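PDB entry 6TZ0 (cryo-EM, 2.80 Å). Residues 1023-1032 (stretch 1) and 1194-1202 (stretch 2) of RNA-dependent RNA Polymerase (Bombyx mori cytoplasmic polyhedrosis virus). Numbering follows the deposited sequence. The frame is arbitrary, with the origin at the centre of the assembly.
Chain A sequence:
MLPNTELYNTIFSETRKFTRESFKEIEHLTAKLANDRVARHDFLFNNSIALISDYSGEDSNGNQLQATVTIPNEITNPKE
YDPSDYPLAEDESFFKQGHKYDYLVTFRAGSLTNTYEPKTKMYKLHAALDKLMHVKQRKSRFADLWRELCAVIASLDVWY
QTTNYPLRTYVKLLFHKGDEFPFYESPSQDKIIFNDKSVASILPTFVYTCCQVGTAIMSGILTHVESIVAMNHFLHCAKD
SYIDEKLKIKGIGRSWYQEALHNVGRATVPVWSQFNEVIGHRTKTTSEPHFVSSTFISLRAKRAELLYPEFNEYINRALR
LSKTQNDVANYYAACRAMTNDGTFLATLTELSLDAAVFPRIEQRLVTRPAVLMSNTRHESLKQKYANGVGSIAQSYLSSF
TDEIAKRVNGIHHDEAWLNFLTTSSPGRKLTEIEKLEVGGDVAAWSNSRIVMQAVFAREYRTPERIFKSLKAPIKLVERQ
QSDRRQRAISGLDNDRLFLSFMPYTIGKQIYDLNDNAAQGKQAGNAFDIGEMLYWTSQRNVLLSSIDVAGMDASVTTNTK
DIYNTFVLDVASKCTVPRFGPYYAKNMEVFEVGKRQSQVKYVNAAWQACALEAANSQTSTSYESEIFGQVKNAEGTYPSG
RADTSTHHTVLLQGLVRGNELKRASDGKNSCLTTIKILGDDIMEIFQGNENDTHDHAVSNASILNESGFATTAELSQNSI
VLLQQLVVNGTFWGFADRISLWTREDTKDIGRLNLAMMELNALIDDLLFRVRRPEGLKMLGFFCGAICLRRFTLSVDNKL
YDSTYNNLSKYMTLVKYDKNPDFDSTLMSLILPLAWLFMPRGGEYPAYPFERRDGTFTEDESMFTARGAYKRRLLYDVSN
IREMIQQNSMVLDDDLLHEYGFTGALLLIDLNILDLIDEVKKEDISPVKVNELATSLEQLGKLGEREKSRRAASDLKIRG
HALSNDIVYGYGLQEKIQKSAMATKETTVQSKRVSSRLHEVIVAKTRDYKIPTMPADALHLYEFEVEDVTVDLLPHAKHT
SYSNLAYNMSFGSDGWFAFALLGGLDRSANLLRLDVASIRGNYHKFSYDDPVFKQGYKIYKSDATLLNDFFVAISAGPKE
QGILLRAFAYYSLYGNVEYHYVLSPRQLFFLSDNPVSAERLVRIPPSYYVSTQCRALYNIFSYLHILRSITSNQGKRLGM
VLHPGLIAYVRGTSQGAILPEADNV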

# COMPACT_ATOMS: atom_id res chain seq x y z
N GLU A 1023 32.66 -1.26 37.73
CA GLU A 1023 32.27 -2.60 38.12
C GLU A 1023 31.28 -2.57 39.27
O GLU A 1023 31.00 -1.53 39.86
CB GLU A 1023 33.48 -3.47 38.48
CG GLU A 1023 34.10 -4.12 37.28
CD GLU A 1023 33.17 -5.16 36.68
OE1 GLU A 1023 32.47 -5.85 37.46
OE2 GLU A 1023 33.11 -5.29 35.44
N PHE A 1024 30.76 -3.75 39.58
CA PHE A 1024 29.65 -3.92 40.51
C PHE A 1024 29.95 -5.10 41.41
O PHE A 1024 30.11 -6.23 40.93
CB PHE A 1024 28.33 -4.14 39.76
CG PHE A 1024 27.84 -2.93 39.04
CD1 PHE A 1024 27.07 -1.99 39.70
CD2 PHE A 1024 28.18 -2.71 37.72
CE1 PHE A 1024 26.62 -0.87 39.04
CE2 PHE A 1024 27.75 -1.58 37.07
CZ PHE A 1024 26.97 -0.67 37.72
N GLU A 1025 30.00 -4.86 42.71
CA GLU A 1025 30.26 -5.90 43.69
C GLU A 1025 28.95 -6.33 44.32
O GLU A 1025 28.01 -5.55 44.46
CB GLU A 1025 31.23 -5.41 44.76
CG GLU A 1025 32.60 -5.10 44.21
CD GLU A 1025 33.56 -4.63 45.28
OE1 GLU A 1025 33.12 -4.45 46.43
OE2 GLU A 1025 34.76 -4.44 44.97
N VAL A 1026 28.89 -7.60 44.72
CA VAL A 1026 27.67 -8.20 45.22
C VAL A 1026 27.68 -8.13 46.74
O VAL A 1026 28.57 -8.68 47.39
CB VAL A 1026 27.52 -9.64 44.73
CG1 VAL A 1026 26.29 -10.28 45.33
CG2 VAL A 1026 27.47 -9.67 43.22
N GLU A 1027 26.68 -7.47 47.31
CA GLU A 1027 26.48 -7.43 48.74
C GLU A 1027 25.58 -8.58 49.18
O GLU A 1027 24.91 -9.22 48.37
CB GLU A 1027 25.87 -6.09 49.16
CG GLU A 1027 26.78 -4.90 48.99
CD GLU A 1027 26.09 -3.59 49.35
OE1 GLU A 1027 24.86 -3.61 49.52
OE2 GLU A 1027 26.78 -2.56 49.48
N ASP A 1028 25.57 -8.84 50.48
CA ASP A 1028 24.73 -9.88 51.06
C ASP A 1028 23.34 -9.38 51.43
O ASP A 1028 22.57 -10.12 52.06
CB ASP A 1028 25.43 -10.50 52.27
CG ASP A 1028 25.87 -9.47 53.28
OD1 ASP A 1028 25.76 -8.26 52.99
OD2 ASP A 1028 26.33 -9.87 54.37
N VAL A 1029 22.99 -8.16 51.05
CA VAL A 1029 21.66 -7.60 51.27
C VAL A 1029 20.80 -7.97 50.08
O VAL A 1029 21.15 -7.66 48.93
CB VAL A 1029 21.72 -6.08 51.46
CG1 VAL A 1029 20.33 -5.50 51.56
CG2 VAL A 1029 22.53 -5.74 52.69
N THR A 1030 19.67 -8.63 50.33
CA THR A 1030 18.72 -8.98 49.29
C THR A 1030 17.78 -7.81 49.05
O THR A 1030 17.22 -7.26 50.00
CB THR A 1030 17.93 -10.23 49.66
OG1 THR A 1030 17.16 -9.98 50.83
CG2 THR A 1030 18.86 -11.39 49.91
N VAL A 1031 17.63 -7.42 47.79
CA VAL A 1031 16.70 -6.34 47.47
C VAL A 1031 15.26 -6.85 47.59
O VAL A 1031 14.98 -8.05 47.51
CB VAL A 1031 16.97 -5.77 46.07
CG1 VAL A 1031 18.35 -5.17 46.01
CG2 VAL A 1031 16.82 -6.85 45.02
N ASP A 1032 14.35 -5.91 47.80
CA ASP A 1032 12.94 -6.25 47.78
C ASP A 1032 12.41 -6.27 46.35
O ASP A 1032 12.85 -5.52 45.48
CB ASP A 1032 12.13 -5.28 48.64
CG ASP A 1032 12.41 -3.83 48.30
OD1 ASP A 1032 13.35 -3.55 47.53
OD2 ASP A 1032 11.67 -2.96 48.80
N GLN A 1194 20.65 -13.19 41.41
CA GLN A 1194 19.91 -13.97 42.39
C GLN A 1194 19.19 -13.09 43.41
O GLN A 1194 18.71 -13.59 44.43
CB GLN A 1194 20.84 -14.95 43.12
CG GLN A 1194 21.40 -16.05 42.24
CD GLN A 1194 22.32 -16.98 43.00
OE1 GLN A 1194 22.61 -16.75 44.17
NE2 GLN A 1194 22.79 -18.03 42.34
N GLY A 1195 19.12 -11.79 43.16
CA GLY A 1195 18.35 -10.90 44.01
C GLY A 1195 19.13 -10.18 45.08
O GLY A 1195 18.54 -9.77 46.08
N LYS A 1196 20.43 -9.98 44.90
CA LYS A 1196 21.27 -9.28 45.85
C LYS A 1196 21.49 -7.83 45.42
O LYS A 1196 21.36 -7.49 44.25
CB LYS A 1196 22.61 -9.98 46.00
CG LYS A 1196 22.54 -11.37 46.58
CD LYS A 1196 22.22 -11.33 48.06
CE LYS A 1196 22.31 -12.72 48.67
NZ LYS A 1196 22.01 -12.72 50.12
N ARG A 1197 21.83 -6.99 46.39
CA ARG A 1197 22.08 -5.59 46.11
C ARG A 1197 23.51 -5.40 45.62
O ARG A 1197 24.44 -6.03 46.12
CB ARG A 1197 21.82 -4.74 47.36
CG ARG A 1197 21.88 -3.24 47.12
CD ARG A 1197 21.50 -2.43 48.33
NE ARG A 1197 22.48 -2.52 49.40
CZ ARG A 1197 22.31 -1.99 50.61
NH1 ARG A 1197 21.20 -1.33 50.89
NH2 ARG A 1197 23.26 -2.11 51.53
N LEU A 1198 23.68 -4.52 44.64
CA LEU A 1198 24.99 -4.26 44.06
C LEU A 1198 25.63 -3.02 44.66
O LEU A 1198 24.95 -2.12 45.16
CB LEU A 1198 24.89 -4.11 42.55
CG LEU A 1198 24.45 -5.37 41.81
CD1 LEU A 1198 24.28 -5.10 40.33
CD2 LEU A 1198 25.44 -6.49 42.05
N GLY A 1199 26.95 -2.98 44.61
CA GLY A 1199 27.72 -1.81 45.00
C GLY A 1199 28.70 -1.43 43.91
O GLY A 1199 29.49 -2.27 43.47
N MET A 1200 28.65 -0.19 43.46
CA MET A 1200 29.40 0.23 42.29
C MET A 1200 30.76 0.80 42.69
O MET A 1200 30.85 1.63 43.60
CB MET A 1200 28.61 1.27 41.49
CG MET A 1200 29.23 1.61 40.14
SD MET A 1200 28.24 2.77 39.19
CE MET A 1200 28.61 4.29 40.05
N VAL A 1201 31.81 0.34 42.01
CA VAL A 1201 33.15 0.89 42.17
C VAL A 1201 33.56 1.53 40.86
O VAL A 1201 33.19 1.06 39.78
CB VAL A 1201 34.16 -0.19 42.62
CG1 VAL A 1201 33.83 -0.65 44.02
CG2 VAL A 1201 34.13 -1.38 41.70
N LEU A 1202 34.31 2.63 40.95
CA LEU A 1202 34.71 3.40 39.78
C LEU A 1202 36.22 3.51 39.73
O LEU A 1202 36.92 3.24 40.70
CB LEU A 1202 34.09 4.80 39.80
CG LEU A 1202 32.57 4.87 39.71
CD1 LEU A 1202 32.08 6.29 39.81
CD2 LEU A 1202 32.08 4.25 38.43

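The two stretches lie side by side as antiparallel strands, far apart in sequence but joined along their backbones. Glu1023 pairs with Val1201: Glu1023 N donates to Val1201 O at 3.1 Å, and Val1201 N returns a bond to Glu1023 O at 3.0 Å. Glu1025 and Gly1199 repeat the pattern, with Glu1025 N to Gly1199 O at 2.7 Å and Gly1199 N to Glu1025 O at 2.8 Å. Between these pairs, Phe1024 sits across from Met1200. Next, Glu1027 N bonds to Arg1197 O at 2.9 Å.

The register then shifts by two residues. Stretch 1 turns a corner at Asp1028, forming a beta bulge, and pairing resumes further on. Arg1197 N reaches Val1029 O at 2.7 Å, and Val1031 N reaches Gly1195 O at 3.0 Å. Arg1197 thus uses its carbonyl before the bulge and its amide after it.

Phe1024, Val1026, Leu1198 and Met1200 share one face. Leu1198 and Met1200, two residues apart, both point to it, and the Phe1024 ring lies across from them: its CE1 is 3.8 Å from Met1200 CG, and its CD1 is 4.2 Å from Leu1198 CB. The Met1200 sulfur approaches the ring obliquely. Leu1198 also meets Val1026, with Val1026 CG2 3.9 Å from Leu1198 CD2. These contacts make a continuous apolar patch.

On the other face, Gly1199 has no side chain and leaves a low spot beside Glu1025 and Val1201. There is room for a CB there.

Near the bulge, the Arg1197 CA-to-CB bond points toward stretch 1, and its guanidinium forms a salt bridge with the oppositely charged Glu1027 carboxylate. Glu1027 OE1 accepts from Arg1197 NE at 2.6 Å and from Arg1197 NH2 at 3.0 Å, lying at the guanidinium edge. Val1029 CG2 covers one guanidinium face, 3.9 Å from Arg1197 NH2. Val1031 CG1 packs against the base of the same side chain, 3.7 Å from Arg1197 CB.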